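Local coordinates for protein amidohydrolase (Staphylococcus aureus, PDB 3NUR) that is a putative amidohydrolase with a TIM-barrel fold and a bound calcium ion, probably hydrolysing carbon-nitrogen bonds other than peptide bonds in a substrate not yet identified, at residues 106-111 against 134-139; 117-122 against 152-157; 193-198 against 222-227; 199-204 against 213-218. One frame throughout, in Å; residues are numbered along the deposited sequence.

In the fold
The four contacts follow the chain through a TIM barrel. Contacts 1 and 2 come first and interleave: both use helix 104-124, once near its start against the loop after strand 129-131 and once farther on against the loop that leads into strand 159-162, their centres about 16 Å apart. Contacts 3 and 4 come later, beyond strand 189-192, with centres about 8 Å apart. Contact 4 is nested inside the excursion that contact 3 closes, and the two touch through Phe217 and Gly223. Contact 2 lies across the centre of the chain from both. One pair thus packs the outer helical layer, while the other joins the helical excursion after strand 189-192 to the barrel, contact 3 lying close to the calcium site.

Contact 1. Residues 106-111 against 134-139; sequences KAIELC and TLPINE
The flat peptide group joining Leu135 to Pro136 carries the sulfur of Cys111 on one face. Cys111 SG stands almost straight above it, 3.5 Å from Leu135 C and equally far from Pro136 N. The first torsion explains this position: with SG anti to the carbonyl carbon (chi1 -74°), the thiol reaches out from helix 104-124 over the loop. Beside it, the CB of Cys111 rests 3.5 Å from Thr134 O, a carbonyl oxygen that also accepts a hydrogen bond from Asn115 ND2 one turn further along the same helix.

The pyrrolidine ring of Pro136 turns its CB, CG and CD toward the helix. Pro136 CD lies 4.0 Å from Cys111 SG. Pro136 CB packs against the CB of Ala107 at 4.0 Å and lies close to the neighbouring helix backbone, while Pro136 CG meets Ile108 CG1 at 3.9 Å, the two side chains running at a slant. The end of Ile108 then reaches farther, and its CD1 is 3.9 Å from Glu139 CG, the two side chains crossing at about a right angle. Glu139 is bent at chi2, which leaves its aliphatic part as the surface that Ile108 touches.

No hydrogen bond joins the two segments, so van der Waals packing holds them. The loop is shaped by its own backbone: Pro136 centres an inverse gamma turn and begins a type I turn that ends at Glu139, the N-cap of helix 140-152. A barrel helix laid against the loop that carries the chain from strand 129-131 to the next helix is characteristic of the beta/alpha layering of a TIM barrel.

Contact 2. Residues 117-122 against 152-157; sequences QLANYI and NDLGFK
Leu118 and Phe156 are brought together by torsions on both sides. In Leu118, CG stands anti to the backbone N (chi1 -178°) and swings the isobutyl group off helix 104-124 toward the loop. In Phe156, CG lies anti to the carbonyl carbon (chi1 -74°), which sends the ring end-first at the helix even though its CB does not point there. Leu118 CD2 consequently meets Phe156 CZ at 3.7 Å, the two side chains crossing at a slant.

The leading end of the ring also slots against the helix backbone. Ala119 N lies in the plane of the ring, at its edge, 3.9 Å from Phe156 CZ, and Ala119 CB comes within 4.0 Å of Phe156 CE1. Ile122, one turn on, adds a more distant apolar touch, its CD1 4.2 Å from Phe156 CE1.

This is an alpha-to-beta loop of the TIM barrel, returning the chain from helix 140-152 to strand 159-162 by way of Gly155, which has a positive phi of 73°. The turn brings Leu154 over the Phe156 ring: Leu154 CB lies 3.8 Å above one face, offset toward the rim, and Leu154 CD2 reaches Ala119 CB at 3.9 Å. The methyl of Ala119 touches both the leucine branch and the ring, which it approaches obliquely.

Phe156 also touches Cys150 and Ile151 of the preceding helix, and its backbone is hydrogen-bonded to Cys150. Leu154 leans on Asn115 and Asp116, earlier in helix 104-124.

Contact 3. Residues 193-198 against 222-227; sequences PAPVNS and YGWHID
Pro193 presses onto Trp224 in the tight half of this contact. Its CB lies over the indole face in a CH-pi contact, 3.7 Å from the centroid of the five-membered ring and 25° off the normal, and comes within 3.4 Å of Trp224 CD1. The same Pro193 CB is also 3.4 Å from Trp224 O. With CG between the backbone N and the carbonyl carbon (chi1 70°), the indole tilts toward the start of its helix and is placed against Pro193 to Pro195. Ala194 O touches the CB of Trp224, and Pro195 lies side by side with the indole, its CD 3.9 Å from Trp224 CZ3.

Toward Val196 the fit is looser and wetter. Val196 CG1 slides past the carboxylate of Asp227, 3.7 Å from Asp227 OD1, and two waters bridge the segments. One, on this side, accepts from Asn197 N and donates to Asp227 OD1. The other, between the two halves, accepts from Ala194 N and lies within donating distance of Trp224 O and Asp227 OD2; with further acceptors nearby, its protons cannot serve all of them at once. Beyond them the exposed Asn197 turns from the contact to cap helix 198-205 through Ile200 N.

Outside the two segments, Arg164 forms a salt bridge with Asp227 OD2 and a hydrogen bond with Pro195 O, while His225 ND1 is bonded to Glu256 OE1. The apolar packing adjoins the calcium ligand His192, which directly precedes Pro193, and the negative charge of Asp227 beside it is probably stabilised mainly by Arg164.

Contact 4. Residues 199-204 against 213-218; sequences DIYQSY and TAATFA
Two short helices of the excursion between strand 189-192 and helix 223-237 meet here, with Tyr201 of one laid against Ala214 and Ala218 of the other. Tyr201 CD1 is 3.5 Å from the CB of Ala218, which lies near the ring plane, at its edge. Farther out, Tyr201 OH is 3.5 Å from Ala214 CB, and Ala214 O approaches the ring edge, 3.7 Å from Tyr201 CE1. The tyrosine thus spans one helical turn along the alanines.

CG of Tyr201 is anti to the backbone N (chi1 178°), and this extends the ring toward the other helix; the axes of the short segments pass 10.5 Å apart, at 119° between their N-to-C directions. This helical pair is an elaboration on the TIM barrel, inserted after the strand that brings in His192, and its partners are small alanines on one side and one long aromatic on the other.

The phenol end does not rely on alanine alone, for Tyr201 OH is hydrogen-bonded to Glu211 OE2 just ahead of the second segment. At the far side Phe217 CE2 comes only as near as 4.1 Å to Tyr204 O, while its ring stands edge-to-face with that of Tyr205. A probable hydrogen bond from Gly223 N to Phe217 O ties this helix to the start of helix 223-237.

Contact 1. Residues 106-111 against 134-139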
loop_
_atom_site.group_PDB
_atom_site.type_symbol
_atom_site.label_atom_id
_atom_site.label_comp_id
_atom_site.label_asym_id
_atom_site.label_seq_id
_atom_site.Cartn_x
_atom_site.Cartn_y
_atom_site.Cartn_z
ATOM N N LYS A 106 10.986 18.734 9.866
ATOM C CA LYS A 106 9.527 18.780 10.017
ATOM C C LYS A 106 8.900 17.424 9.622
ATOM O O LYS A 106 8.036 16.925 10.353
ATOM C CB LYS A 106 8.908 19.909 9.189
ATOM C CG LYS A 106 7.382 19.840 9.148
ATOM C CD LYS A 106 6.709 20.944 9.932
ATOM C CE LYS A 106 6.195 22.012 9.002
ATOM N NZ LYS A 106 5.092 21.522 8.126
ATOM N N ALA A 107 9.346 16.826 8.485
ATOM C CA ALA A 107 8.855 15.512 8.023
ATOM C C ALA A 107 9.174 14.450 9.081
ATOM O O ALA A 107 8.293 13.661 9.451
ATOM C CB ALA A 107 9.505 15.131 6.693
ATOM N N ILE A 108 10.424 14.460 9.594
ATOM C CA ILE A 108 10.863 13.516 10.628
ATOM C C ILE A 108 9.979 13.593 11.885
ATOM O O ILE A 108 9.448 12.560 12.316
ATOM C CB ILE A 108 12.393 13.637 10.929
ATOM C CG1 ILE A 108 13.242 13.342 9.662
ATOM C CG2 ILE A 108 12.824 12.726 12.099
ATOM C CD1 ILE A 108 14.778 13.852 9.770
ATOM N N GLU A 109 9.831 14.805 12.465
ATOM C CA GLU A 109 9.063 15.026 13.693
ATOM C C GLU A 109 7.586 14.663 13.535
ATOM O O GLU A 109 7.038 14.023 14.420
ATOM C CB GLU A 109 9.220 16.462 14.213
ATOM C CG GLU A 109 10.602 16.729 14.790
ATOM C CD GLU A 109 10.896 18.153 15.226
ATOM O OE1 GLU A 109 9.960 18.985 15.274
ATOM O OE2 GLU A 109 12.080 18.438 15.520
ATOM N N LEU A 110 6.961 15.048 12.415
ATOM C CA LEU A 110 5.551 14.748 12.185
ATOM C C LEU A 110 5.293 13.270 11.939
ATOM O O LEU A 110 4.269 12.772 12.411
ATOM C CB LEU A 110 4.913 15.656 11.113
ATOM C CG LEU A 110 4.838 17.166 11.462
ATOM C CD1 LEU A 110 4.282 17.947 10.325
ATOM C CD2 LEU A 110 3.972 17.427 12.702
ATOM N N CYS A 111 6.237 12.543 11.271
ATOM C CA CYS A 111 6.069 11.084 11.084
ATOM C C CYS A 111 6.185 10.388 12.451
ATOM O O CYS A 111 5.396 9.481 12.754
ATOM C CB CYS A 111 7.089 10.534 10.094
ATOM S SG CYS A 111 6.739 10.962 8.367
ATOM N N THR A 134 4.651 5.184 9.046
ATOM C CA THR A 134 4.612 6.379 8.199
ATOM C C THR A 134 6.050 6.906 8.262
ATOM O O THR A 134 6.579 7.125 9.357
ATOM C CB THR A 134 3.535 7.375 8.632
ATOM O OG1 THR A 134 2.272 6.705 8.583
ATOM C CG2 THR A 134 3.486 8.613 7.727
ATOM N N LEU A 135 6.710 6.999 7.099
ATOM C CA LEU A 135 8.140 7.319 7.043
ATOM C C LEU A 135 8.490 8.613 6.367
ATOM O O LEU A 135 7.946 8.890 5.310
ATOM C CB LEU A 135 8.914 6.182 6.348
ATOM C CG LEU A 135 8.690 4.758 6.894
ATOM C CD1 LEU A 135 9.362 3.747 6.014
ATOM C CD2 LEU A 135 9.171 4.643 8.344
ATOM N N PRO A 136 9.501 9.352 6.876
ATOM C CA PRO A 136 9.926 10.580 6.183
ATOM C C PRO A 136 10.857 10.228 5.010
ATOM O O PRO A 136 12.068 10.393 5.089
ATOM C CB PRO A 136 10.627 11.367 7.297
ATOM C CG PRO A 136 11.227 10.297 8.190
ATOM C CD PRO A 136 10.274 9.126 8.128
ATOM N N ILE A 137 10.284 9.709 3.911
ATOM C CA ILE A 137 11.052 9.226 2.742
ATOM C C ILE A 137 12.073 10.210 2.151
ATOM O O ILE A 137 13.095 9.779 1.603
ATOM C CB ILE A 137 10.154 8.587 1.657
ATOM C CG1 ILE A 137 9.204 9.636 1.023
ATOM C CG2 ILE A 137 9.412 7.335 2.232
ATOM C CD1 ILE A 137 8.373 9.168 -0.172
ATOM N N ASN A 138 11.787 11.518 2.272
ATOM C CA ASN A 138 12.668 12.571 1.782
ATOM C C ASN A 138 13.947 12.702 2.607
ATOM O O ASN A 138 14.878 13.380 2.180
ATOM C CB ASN A 138 11.923 13.880 1.597
ATOM C CG ASN A 138 10.923 13.796 0.461
ATOM O OD1 ASN A 138 9.704 14.024 0.629
ATOM N ND2 ASN A 138 11.411 13.360 -0.694
ATOM N N GLU A 139 14.024 11.976 3.751
ATOM C CA GLU A 139 15.202 11.879 4.626
ATOM C C GLU A 139 15.502 10.362 4.777
ATOM O O GLU A 139 15.170 9.782 5.815
ATOM C CB GLU A 139 14.866 12.533 5.964
ATOM C CG GLU A 139 14.716 14.038 5.880
ATOM C CD GLU A 139 16.044 14.739 5.671
ATOM O OE1 GLU A 139 17.093 14.158 6.033
ATOM O OE2 GLU A 139 16.033 15.860 5.123
#

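Contact 2. Residues 117-122 against 152-157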
loop_
_atom_site.group_PDB
_atom_site.type_symbol
_atom_site.label_atom_id
_atom_site.label_comp_id
_atom_site.label_asym_id
_atom_site.label_seq_id
_atom_site.Cartn_x
_atom_site.Cartn_y
_atom_site.Cartn_z
ATOM N N GLN A 117 1.248 8.255 18.068
ATOM C CA GLN A 117 -0.191 8.348 18.348
ATOM C C GLN A 117 -0.905 7.088 17.884
ATOM O O GLN A 117 -1.806 6.598 18.568
ATOM C CB GLN A 117 -0.818 9.604 17.731
ATOM C CG GLN A 117 -0.417 10.887 18.454
ATOM C CD GLN A 117 -1.341 12.037 18.142
ATOM O OE1 GLN A 117 -2.569 11.950 18.287
ATOM N NE2 GLN A 117 -0.766 13.160 17.751
ATOM N N LEU A 118 -0.479 6.537 16.731
ATOM C CA LEU A 118 -1.044 5.295 16.214
ATOM C C LEU A 118 -0.787 4.150 17.185
ATOM O O LEU A 118 -1.718 3.409 17.499
ATOM C CB LEU A 118 -0.475 4.938 14.818
ATOM C CG LEU A 118 -1.071 3.642 14.188
ATOM C CD1 LEU A 118 -2.611 3.758 14.012
ATOM C CD2 LEU A 118 -0.376 3.294 12.850
ATOM N N ALA A 119 0.467 4.011 17.668
ATOM C CA ALA A 119 0.848 2.976 18.640
ATOM C C ALA A 119 0.011 3.068 19.940
ATOM O O ALA A 119 -0.381 2.027 20.462
ATOM C CB ALA A 119 2.331 3.072 18.963
ATOM N N ASN A 120 -0.263 4.302 20.440
ATOM C CA ASN A 120 -1.104 4.528 21.628
ATOM C C ASN A 120 -2.541 4.041 21.383
ATOM O O ASN A 120 -3.165 3.468 22.274
ATOM C CB ASN A 120 -1.119 6.013 22.031
ATOM C CG ASN A 120 0.115 6.460 22.772
ATOM O OD1 ASN A 120 0.419 7.657 22.843
ATOM N ND2 ASN A 120 0.859 5.509 23.338
ATOM N N TYR A 121 -3.049 4.251 20.163
ATOM C CA TYR A 121 -4.392 3.823 19.783
ATOM C C TYR A 121 -4.480 2.298 19.699
ATOM O O TYR A 121 -5.431 1.708 20.217
ATOM C CB TYR A 121 -4.808 4.476 18.450
ATOM C CG TYR A 121 -6.146 4.013 17.918
ATOM C CD1 TYR A 121 -7.338 4.483 18.465
ATOM C CD2 TYR A 121 -6.225 3.101 16.866
ATOM C CE1 TYR A 121 -8.574 4.087 17.953
ATOM C CE2 TYR A 121 -7.455 2.688 16.354
ATOM C CZ TYR A 121 -8.626 3.208 16.877
ATOM O OH TYR A 121 -9.841 2.820 16.362
ATOM N N ILE A 122 -3.499 1.661 19.051
ATOM C CA ILE A 122 -3.491 0.194 18.885
ATOM C C ILE A 122 -3.377 -0.486 20.250
ATOM O O ILE A 122 -4.026 -1.513 20.478
ATOM C CB ILE A 122 -2.378 -0.243 17.894
ATOM C CG1 ILE A 122 -2.687 0.337 16.470
ATOM C CG2 ILE A 122 -2.232 -1.785 17.849
ATOM C CD1 ILE A 122 -1.565 0.205 15.497
ATOM N N ASN A 152 10.574 -2.426 15.996
ATOM C CA ASN A 152 11.116 -2.897 17.275
ATOM C C ASN A 152 10.560 -2.272 18.557
ATOM O O ASN A 152 10.465 -2.971 19.562
ATOM C CB ASN A 152 12.652 -2.948 17.230
ATOM C CG ASN A 152 13.181 -3.963 16.236
ATOM O OD1 ASN A 152 12.501 -4.931 15.866
ATOM N ND2 ASN A 152 14.392 -3.752 15.757
ATOM N N ASP A 153 10.199 -0.983 18.544
ATOM C CA ASP A 153 9.647 -0.329 19.732
ATOM C C ASP A 153 8.142 -0.268 19.726
ATOM O O ASP A 153 7.551 -0.363 20.788
ATOM C CB ASP A 153 10.182 1.111 19.904
ATOM C CG ASP A 153 11.673 1.256 20.114
ATOM O OD1 ASP A 153 12.380 0.222 20.104
ATOM O OD2 ASP A 153 12.135 2.411 20.310
ATOM N N LEU A 154 7.510 -0.042 18.552
ATOM C CA LEU A 154 6.070 0.141 18.493
ATOM C C LEU A 154 5.269 -1.111 18.134
ATOM O O LEU A 154 4.050 -1.079 18.240
ATOM C CB LEU A 154 5.678 1.339 17.587
ATOM C CG LEU A 154 6.390 2.687 17.836
ATOM C CD1 LEU A 154 5.830 3.769 16.917
ATOM C CD2 LEU A 154 6.259 3.142 19.333
ATOM N N GLY A 155 5.949 -2.176 17.719
ATOM C CA GLY A 155 5.284 -3.426 17.359
ATOM C C GLY A 155 4.527 -3.357 16.042
ATOM O O GLY A 155 3.587 -4.137 15.812
ATOM N N PHE A 156 4.949 -2.437 15.150
ATOM C CA PHE A 156 4.347 -2.314 13.817
ATOM C C PHE A 156 4.820 -3.490 12.945
ATOM O O PHE A 156 5.790 -4.175 13.282
ATOM C CB PHE A 156 4.668 -0.939 13.183
ATOM C CG PHE A 156 3.917 0.257 13.747
ATOM C CD1 PHE A 156 3.131 0.138 14.895
ATOM C CD2 PHE A 156 4.061 1.517 13.175
ATOM C CE1 PHE A 156 2.476 1.247 15.432
ATOM C CE2 PHE A 156 3.403 2.628 13.712
ATOM C CZ PHE A 156 2.619 2.487 14.841
ATOM N N LYS A 157 4.128 -3.726 11.823
ATOM C CA LYS A 157 4.358 -4.891 10.978
ATOM C C LYS A 157 4.677 -4.609 9.507
ATOM O O LYS A 157 4.612 -5.522 8.675
ATOM C CB LYS A 157 3.166 -5.861 11.111
ATOM C CG LYS A 157 2.931 -6.403 12.537
ATOM C CD LYS A 157 3.967 -7.414 12.974
ATOM C CE LYS A 157 3.621 -8.075 14.291
ATOM N NZ LYS A 157 3.929 -9.533 14.255
#

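Contact 3. Residues 193-198 against 222-227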
loop_
_atom_site.group_PDB
_atom_site.type_symbol
_atom_site.label_atom_id
_atom_site.label_comp_id
_atom_site.label_asym_id
_atom_site.label_seq_id
_atom_site.Cartn_x
_atom_site.Cartn_y
_atom_site.Cartn_z
ATOM N N PRO A 193 -0.685 5.089 -4.053
ATOM C CA PRO A 193 -0.640 6.280 -4.916
ATOM C C PRO A 193 -0.700 7.611 -4.151
ATOM O O PRO A 193 -1.090 7.670 -2.982
ATOM C CB PRO A 193 -1.868 6.114 -5.808
ATOM C CG PRO A 193 -2.812 5.251 -5.019
ATOM C CD PRO A 193 -1.906 4.282 -4.312
ATOM N N ALA A 194 -0.303 8.682 -4.826
ATOM C CA ALA A 194 -0.395 10.058 -4.336
ATOM C C ALA A 194 -0.388 10.986 -5.568
ATOM O O ALA A 194 -0.044 10.508 -6.660
ATOM C CB ALA A 194 0.768 10.381 -3.404
ATOM N N PRO A 195 -0.762 12.287 -5.425
ATOM C CA PRO A 195 -0.796 13.185 -6.601
ATOM C C PRO A 195 0.459 13.129 -7.467
ATOM O O PRO A 195 1.578 13.099 -6.941
ATOM C CB PRO A 195 -0.993 14.569 -5.968
ATOM C CG PRO A 195 -1.840 14.274 -4.762
ATOM C CD PRO A 195 -1.240 12.991 -4.214
ATOM N N VAL A 196 0.272 13.095 -8.790
ATOM C CA VAL A 196 1.384 13.058 -9.747
ATOM C C VAL A 196 2.067 14.432 -9.793
ATOM O O VAL A 196 1.465 15.448 -9.408
ATOM C CB VAL A 196 0.977 12.599 -11.181
ATOM C CG1 VAL A 196 0.457 11.157 -11.195
ATOM C CG2 VAL A 196 -0.041 13.559 -11.806
ATOM N N ASN A 197 3.307 14.460 -10.295
ATOM C CA ASN A 197 4.058 15.714 -10.410
ATOM C C ASN A 197 3.405 16.633 -11.442
ATOM O O ASN A 197 2.681 16.155 -12.321
ATOM C CB ASN A 197 5.569 15.467 -10.658
ATOM C CG ASN A 197 6.056 15.224 -12.072
ATOM O OD1 ASN A 197 5.439 15.604 -13.074
ATOM N ND2 ASN A 197 7.259 14.665 -12.175
ATOM N N SER A 198 3.620 17.948 -11.309
ATOM C CA SER A 198 3.000 18.939 -12.183
ATOM C C SER A 198 3.294 18.716 -13.680
ATOM O O SER A 198 2.422 18.980 -14.514
ATOM C CB SER A 198 3.382 20.348 -11.741
ATOM O OG SER A 198 4.738 20.612 -12.058
ATOM N N TYR A 222 -7.657 7.483 -12.745
ATOM C CA TYR A 222 -6.701 6.781 -13.611
ATOM C C TYR A 222 -5.236 7.087 -13.271
ATOM O O TYR A 222 -4.477 6.168 -12.997
ATOM C CB TYR A 222 -6.951 7.188 -15.099
ATOM C CG TYR A 222 -6.598 6.141 -16.138
ATOM C CD1 TYR A 222 -5.431 6.241 -16.891
ATOM C CD2 TYR A 222 -7.448 5.070 -16.394
ATOM C CE1 TYR A 222 -5.140 5.316 -17.903
ATOM C CE2 TYR A 222 -7.159 4.135 -17.388
ATOM C CZ TYR A 222 -5.982 4.234 -18.107
ATOM O OH TYR A 222 -5.700 3.298 -19.077
ATOM N N GLY A 223 -4.856 8.360 -13.377
ATOM C CA GLY A 223 -3.492 8.844 -13.309
ATOM C C GLY A 223 -2.604 8.411 -12.160
ATOM O O GLY A 223 -1.449 8.036 -12.388
ATOM N N TRP A 224 -3.087 8.526 -10.920
ATOM C CA TRP A 224 -2.172 8.180 -9.840
ATOM C C TRP A 224 -1.961 6.681 -9.680
ATOM O O TRP A 224 -0.981 6.257 -9.077
ATOM C CB TRP A 224 -2.411 8.982 -8.557
ATOM C CG TRP A 224 -3.659 8.698 -7.758
ATOM C CD1 TRP A 224 -4.344 7.523 -7.677
ATOM C CD2 TRP A 224 -4.187 9.541 -6.726
ATOM N NE1 TRP A 224 -5.310 7.601 -6.697
ATOM C CE2 TRP A 224 -5.237 8.831 -6.099
ATOM C CE3 TRP A 224 -3.887 10.842 -6.283
ATOM C CZ2 TRP A 224 -6.011 9.389 -5.066
ATOM C CZ3 TRP A 224 -4.666 11.401 -5.278
ATOM C CH2 TRP A 224 -5.701 10.675 -4.667
ATOM N N HIS A 225 -2.849 5.891 -10.308
ATOM C CA HIS A 225 -2.752 4.425 -10.344
ATOM C C HIS A 225 -1.710 4.027 -11.400
ATOM O O HIS A 225 -0.843 3.184 -11.142
ATOM C CB HIS A 225 -4.142 3.823 -10.611
ATOM C CG HIS A 225 -5.091 4.174 -9.503
ATOM N ND1 HIS A 225 -4.930 3.656 -8.234
ATOM C CD2 HIS A 225 -6.120 5.059 -9.488
ATOM C CE1 HIS A 225 -5.884 4.214 -7.491
ATOM N NE2 HIS A 225 -6.631 5.056 -8.206
ATOM N N ILE A 226 -1.761 4.676 -12.579
ATOM C CA ILE A 226 -0.756 4.473 -13.626
ATOM C C ILE A 226 0.618 4.772 -13.013
ATOM O O ILE A 226 1.554 3.973 -13.151
ATOM C CB ILE A 226 -1.041 5.435 -14.813
ATOM C CG1 ILE A 226 -2.321 5.032 -15.569
ATOM C CG2 ILE A 226 0.182 5.583 -15.733
ATOM C CD1 ILE A 226 -2.245 3.712 -16.477
ATOM N N ASP A 227 0.705 5.908 -12.286
ATOM C CA ASP A 227 1.946 6.343 -11.656
ATOM C C ASP A 227 2.557 5.316 -10.679
ATOM O O ASP A 227 3.749 4.982 -10.790
ATOM C CB ASP A 227 1.716 7.701 -11.001
ATOM C CG ASP A 227 2.952 8.315 -10.424
ATOM O OD1 ASP A 227 3.543 9.189 -11.094
ATOM O OD2 ASP A 227 3.282 7.993 -9.255
HETATM O O HOH W 1 0.948 7.568 -7.414
HETATM O O HOH W 2 4.485 11.878 -10.864
#

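Contact 4. Residues 199-204 against 213-218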
loop_
_atom_site.group_PDB
_atom_site.type_symbol
_atom_site.label_atom_id
_atom_site.label_comp_id
_atom_site.label_asym_id
_atom_site.label_seq_id
_atom_site.Cartn_x
_atom_site.Cartn_y
_atom_site.Cartn_z
ATOM N N ASP A 199 4.494 18.226 -14.017
ATOM C CA ASP A 199 4.873 17.998 -15.412
ATOM C C ASP A 199 4.041 16.868 -16.057
ATOM O O ASP A 199 3.586 17.010 -17.195
ATOM C CB ASP A 199 6.405 17.883 -15.581
ATOM C CG ASP A 199 7.002 16.503 -15.727
ATOM O OD1 ASP A 199 7.648 16.035 -14.769
ATOM O OD2 ASP A 199 6.932 15.942 -16.840
ATOM N N ILE A 200 3.779 15.782 -15.292
ATOM C CA ILE A 200 2.904 14.684 -15.744
ATOM C C ILE A 200 1.440 15.211 -15.852
ATOM O O ILE A 200 0.745 14.921 -16.840
ATOM C CB ILE A 200 3.025 13.464 -14.775
ATOM C CG1 ILE A 200 4.461 12.844 -14.765
ATOM C CG2 ILE A 200 1.936 12.397 -15.046
ATOM C CD1 ILE A 200 5.094 12.431 -16.140
ATOM N N TYR A 201 0.970 15.973 -14.842
ATOM C CA TYR A 201 -0.395 16.506 -14.864
ATOM C C TYR A 201 -0.636 17.348 -16.128
ATOM O O TYR A 201 -1.651 17.157 -16.811
ATOM C CB TYR A 201 -0.688 17.342 -13.607
ATOM C CG TYR A 201 -2.075 17.953 -13.610
ATOM C CD1 TYR A 201 -3.213 17.150 -13.604
ATOM C CD2 TYR A 201 -2.252 19.336 -13.660
ATOM C CE1 TYR A 201 -4.494 17.706 -13.609
ATOM C CE2 TYR A 201 -3.531 19.905 -13.665
ATOM C CZ TYR A 201 -4.648 19.083 -13.633
ATOM O OH TYR A 201 -5.904 19.630 -13.637
ATOM N N GLN A 202 0.299 18.269 -16.431
ATOM C CA GLN A 202 0.178 19.150 -17.604
ATOM C C GLN A 202 0.301 18.378 -18.940
ATOM O O GLN A 202 -0.415 18.697 -19.886
ATOM C CB GLN A 202 1.226 20.289 -17.544
ATOM C CG GLN A 202 1.064 21.251 -16.375
ATOM C CD GLN A 202 -0.108 22.185 -16.516
ATOM O OE1 GLN A 202 -0.396 22.706 -17.598
ATOM N NE2 GLN A 202 -0.795 22.437 -15.411
ATOM N N SER A 203 1.196 17.384 -19.029
ATOM C CA SER A 203 1.376 16.645 -20.291
ATOM C C SER A 203 0.300 15.608 -20.562
ATOM O O SER A 203 -0.141 15.467 -21.700
ATOM C CB SER A 203 2.738 15.950 -20.324
ATOM O OG SER A 203 3.791 16.900 -20.343
ATOM N N TYR A 204 -0.078 14.839 -19.536
ATOM C CA TYR A 204 -0.992 13.719 -19.716
ATOM C C TYR A 204 -2.450 13.925 -19.359
ATOM O O TYR A 204 -3.300 13.235 -19.927
ATOM C CB TYR A 204 -0.457 12.478 -18.969
ATOM C CG TYR A 204 0.407 11.530 -19.788
ATOM C CD1 TYR A 204 0.550 11.691 -21.165
ATOM C CD2 TYR A 204 1.039 10.440 -19.193
ATOM C CE1 TYR A 204 1.310 10.804 -21.925
ATOM C CE2 TYR A 204 1.803 9.542 -19.943
ATOM C CZ TYR A 204 1.923 9.721 -21.313
ATOM O OH TYR A 204 2.673 8.850 -22.064
ATOM N N THR A 213 -12.560 17.480 -14.451
ATOM C CA THR A 213 -12.346 16.240 -15.208
ATOM C C THR A 213 -10.849 15.913 -15.234
ATOM O O THR A 213 -10.468 14.784 -14.954
ATOM C CB THR A 213 -12.976 16.325 -16.608
ATOM O OG1 THR A 213 -14.392 16.390 -16.452
ATOM C CG2 THR A 213 -12.636 15.117 -17.484
ATOM N N ALA A 214 -10.007 16.899 -15.576
ATOM C CA ALA A 214 -8.560 16.700 -15.621
ATOM C C ALA A 214 -8.035 16.261 -14.238
ATOM O O ALA A 214 -7.229 15.338 -14.164
ATOM C CB ALA A 214 -7.879 18.001 -16.044
ATOM N N ALA A 215 -8.486 16.921 -13.155
ATOM C CA ALA A 215 -7.994 16.595 -11.806
ATOM C C ALA A 215 -8.361 15.179 -11.360
ATOM O O ALA A 215 -7.510 14.484 -10.794
ATOM C CB ALA A 215 -8.498 17.618 -10.784
ATOM N N THR A 216 -9.630 14.760 -11.572
ATOM C CA THR A 216 -10.042 13.407 -11.179
ATOM C C THR A 216 -9.344 12.354 -12.082
ATOM O O THR A 216 -8.916 11.307 -11.603
ATOM C CB THR A 216 -11.562 13.272 -11.112
ATOM O OG1 THR A 216 -12.112 13.512 -12.415
ATOM C CG2 THR A 216 -12.199 14.199 -10.053
ATOM N N PHE A 217 -9.204 12.659 -13.383
ATOM C CA PHE A 217 -8.512 11.808 -14.353
ATOM C C PHE A 217 -7.054 11.569 -13.886
ATOM O O PHE A 217 -6.590 10.418 -13.846
ATOM C CB PHE A 217 -8.562 12.481 -15.743
ATOM C CG PHE A 217 -7.916 11.772 -16.920
ATOM C CD1 PHE A 217 -7.687 10.397 -16.892
ATOM C CD2 PHE A 217 -7.652 12.456 -18.100
ATOM C CE1 PHE A 217 -7.093 9.756 -17.976
ATOM C CE2 PHE A 217 -7.092 11.802 -19.207
ATOM C CZ PHE A 217 -6.836 10.455 -19.143
ATOM N N ALA A 218 -6.376 12.636 -13.449
ATOM C CA ALA A 218 -4.989 12.570 -12.963
ATOM C C ALA A 218 -4.862 11.819 -11.656
ATOM O O ALA A 218 -3.793 11.293 -11.367
ATOM C CB ALA A 218 -4.444 13.978 -12.767
#